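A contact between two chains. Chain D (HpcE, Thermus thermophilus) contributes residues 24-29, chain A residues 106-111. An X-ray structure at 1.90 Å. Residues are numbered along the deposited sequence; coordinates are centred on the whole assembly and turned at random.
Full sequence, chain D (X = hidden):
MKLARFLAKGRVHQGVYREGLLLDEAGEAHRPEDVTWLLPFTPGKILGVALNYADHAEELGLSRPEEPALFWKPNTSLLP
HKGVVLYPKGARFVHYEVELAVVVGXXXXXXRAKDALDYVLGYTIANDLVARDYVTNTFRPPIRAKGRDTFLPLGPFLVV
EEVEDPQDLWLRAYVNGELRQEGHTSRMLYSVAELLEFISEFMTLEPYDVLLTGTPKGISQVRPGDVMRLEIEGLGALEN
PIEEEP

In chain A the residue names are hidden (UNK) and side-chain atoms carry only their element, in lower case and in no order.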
# COMPACT_ATOMS: atom_id res chain seq x y z
N ASP D 24 -6.15 7.40 21.52
CA ASP D 24 -6.02 6.37 20.50
C ASP D 24 -7.38 5.86 20.04
O ASP D 24 -8.42 6.40 20.42
CB ASP D 24 -5.17 5.19 20.99
CG ASP D 24 -5.79 4.45 22.16
OD1 ASP D 24 -7.02 4.52 22.36
OD2 ASP D 24 -5.03 3.79 22.89
N GLU D 25 -7.37 4.81 19.22
CA GLU D 25 -8.59 4.23 18.69
C GLU D 25 -9.62 3.86 19.76
O GLU D 25 -10.82 3.99 19.54
CB GLU D 25 -8.27 3.00 17.84
CG GLU D 25 -7.45 3.31 16.60
CD GLU D 25 -5.96 3.14 16.81
OE1 GLU D 25 -5.48 3.27 17.96
OE2 GLU D 25 -5.26 2.87 15.81
N ALA D 26 -9.14 3.39 20.91
CA ALA D 26 -10.03 2.98 22.00
C ALA D 26 -10.38 4.12 22.96
O ALA D 26 -11.09 3.91 23.94
CB ALA D 26 -9.41 1.83 22.77
N GLY D 27 -9.86 5.31 22.68
CA GLY D 27 -10.14 6.44 23.55
C GLY D 27 -9.17 6.60 24.71
O GLY D 27 -9.37 7.48 25.56
N GLU D 28 -8.14 5.76 24.78
CA GLU D 28 -7.17 5.87 25.87
C GLU D 28 -6.26 7.06 25.59
O GLU D 28 -5.84 7.29 24.45
CB GLU D 28 -6.34 4.59 26.00
CG GLU D 28 -7.13 3.36 26.44
CD GLU D 28 -7.82 3.55 27.78
OE1 GLU D 28 -7.16 3.96 28.76
OE2 GLU D 28 -9.04 3.29 27.86
N ALA D 29 -5.94 7.81 26.65
CA ALA D 29 -5.11 9.01 26.53
C ALA D 29 -3.60 8.80 26.62
O ALA D 29 -3.10 7.99 27.41
CB ALA D 29 -5.54 10.02 27.59
N UNK A 106 -14.05 3.75 9.75
CA UNK A 106 -13.22 4.42 10.75
C UNK A 106 -12.65 3.38 11.70
O UNK A 106 -13.28 2.36 11.95
n UNK A 106 -17.56 7.12 14.21
n UNK A 106 -16.16 7.35 12.40
c UNK A 106 -16.40 7.52 13.70
n UNK A 106 -15.49 8.08 14.48
c UNK A 106 -14.93 7.77 11.73
c UNK A 106 -14.42 6.70 10.78
c UNK A 106 -14.05 5.44 11.55
N UNK A 107 -11.45 3.63 12.25
CA UNK A 107 -10.82 2.67 13.17
C UNK A 107 -11.72 2.27 14.33
O UNK A 107 -12.26 3.13 15.03
c UNK A 107 -9.24 4.31 12.50
c UNK A 107 -9.57 3.40 13.65
c UNK A 107 -10.61 4.83 12.11
N UNK A 108 -11.86 0.97 14.54
CA UNK A 108 -12.71 0.45 15.61
C UNK A 108 -11.97 -0.38 16.66
O UNK A 108 -11.35 -1.39 16.34
s UNK A 108 -16.02 -0.87 13.47
c UNK A 108 -17.12 -0.75 14.90
c UNK A 108 -14.71 0.25 13.99
c UNK A 108 -13.81 -0.42 15.02
N UNK A 109 -12.06 0.05 17.91
CA UNK A 109 -11.47 -0.70 19.03
C UNK A 109 -12.36 -0.44 20.24
O UNK A 109 -12.54 0.71 20.65
c UNK A 109 -9.29 -2.61 19.96
c UNK A 109 -9.30 -1.13 20.35
c UNK A 109 -10.02 -0.24 19.31
n UNK A 109 -7.29 -3.28 21.33
c UNK A 109 -8.73 -3.53 21.05
N UNK A 110 -12.92 -1.50 20.80
CA UNK A 110 -13.82 -1.41 21.95
C UNK A 110 -15.01 -0.49 21.68
O UNK A 110 -15.35 0.35 22.50
n UNK A 110 -7.73 -2.07 25.68
c UNK A 110 -12.03 -1.90 23.73
n UNK A 110 -9.94 -1.93 25.05
c UNK A 110 -11.19 -1.22 24.80
c UNK A 110 -8.83 -1.35 25.49
c UNK A 110 -13.06 -0.92 23.19
n UNK A 110 -8.81 -0.04 25.73
N UNK A 111 -15.62 -0.66 20.51
CA UNK A 111 -16.78 0.15 20.15
C UNK A 111 -18.03 -0.56 20.66
O UNK A 111 -18.13 -1.78 20.54
c UNK A 111 -16.89 0.33 18.62
c UNK A 111 -15.68 1.11 18.11
c UNK A 111 -18.18 1.06 18.26
O HOH W 1 -12.73 3.05 17.85
O HOH W 2 -13.71 2.66 23.92
O HOH W 3 -11.27 1.67 26.33

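Position 106 of chain A carries seven side-chain atoms: three carbons in a row, a nitrogen, then a carbon bearing two more nitrogens. They are out of reach of the chain D stretch. The branched end is a guanidinium, so the residue is arginine. Arg A106 finds a hydrogen-bonding partner elsewhere in the structure.

At position 107 three carbons close a ring onto the backbone nitrogen. The CB of this ring lies 3.6 Å from CG of Glu D25, a contact between two aliphatic surfaces. Such a ring identifies proline. It leaves Pro A107 without an amide hydrogen, but its carbonyl oxygen remains free to accept from water 1.

Position 108 has an unbranched chain of two carbons, a sulfur and a terminal carbon. Its CA-to-CB bond points away from chain D, and the side chain takes no part in the contact. The sulfur within the chain makes it methionine. The flexible nonpolar side chain of Met A108 is buried.

Position 109 shows four carbons in a row ending in nitrogen. Its CB is 4.0 Å from CB of Glu D25, and the next carbon along the chain is 3.8 Å from CB of Ala D26. The terminal nitrogen is the signature of lysine. The near part of the chain thus packs as a hydrocarbon, while its end leads away and the NZ atom is hydrogen-bonded elsewhere. The small side chain of Ala D26 accompanies a close backbone approach, with its CA 3.6 Å from O of Lys A109.

Position 110 repeats the pattern of three carbons, a nitrogen and a carbon with two nitrogens. Here the extended side chain reaches chain D, touching Ala D26 and Glu D28 with its end. The residue is again arginine. NH1 of Arg A110 lies 3.6 Å from CB of Ala D26 and 4.0 Å from OE2 of Glu D28, a long salt bridge. CG of Glu D28 sits at the guanidinium edge.

Position 111 has one carbon carrying two others. Its CA-to-CB bond points sideways, and its side chain makes no contact with the chain D stretch. The branching means valine, and the compact Val A111 is buried.

The contact works through packing and water, since no direct hydrogen bond crosses it. On chain D, a type I turn from Asp D24 to Gly D27 presents Glu D25 and Ala D26; OD1 of Asp D24 accepts from N of Glu D28 at 2.9 Å, bracing the loop. Water 1 donates to the carbonyls of Glu D25 and Pro A107 and accepts from N of Lys A109. Water 2 joins the carbonyls of Ala D26 and Arg A110, while water 3 links Arg A110 NH1 to Glu D28 OE2, supplementing the long salt bridge.

Chain A (106-111) RPMKRV
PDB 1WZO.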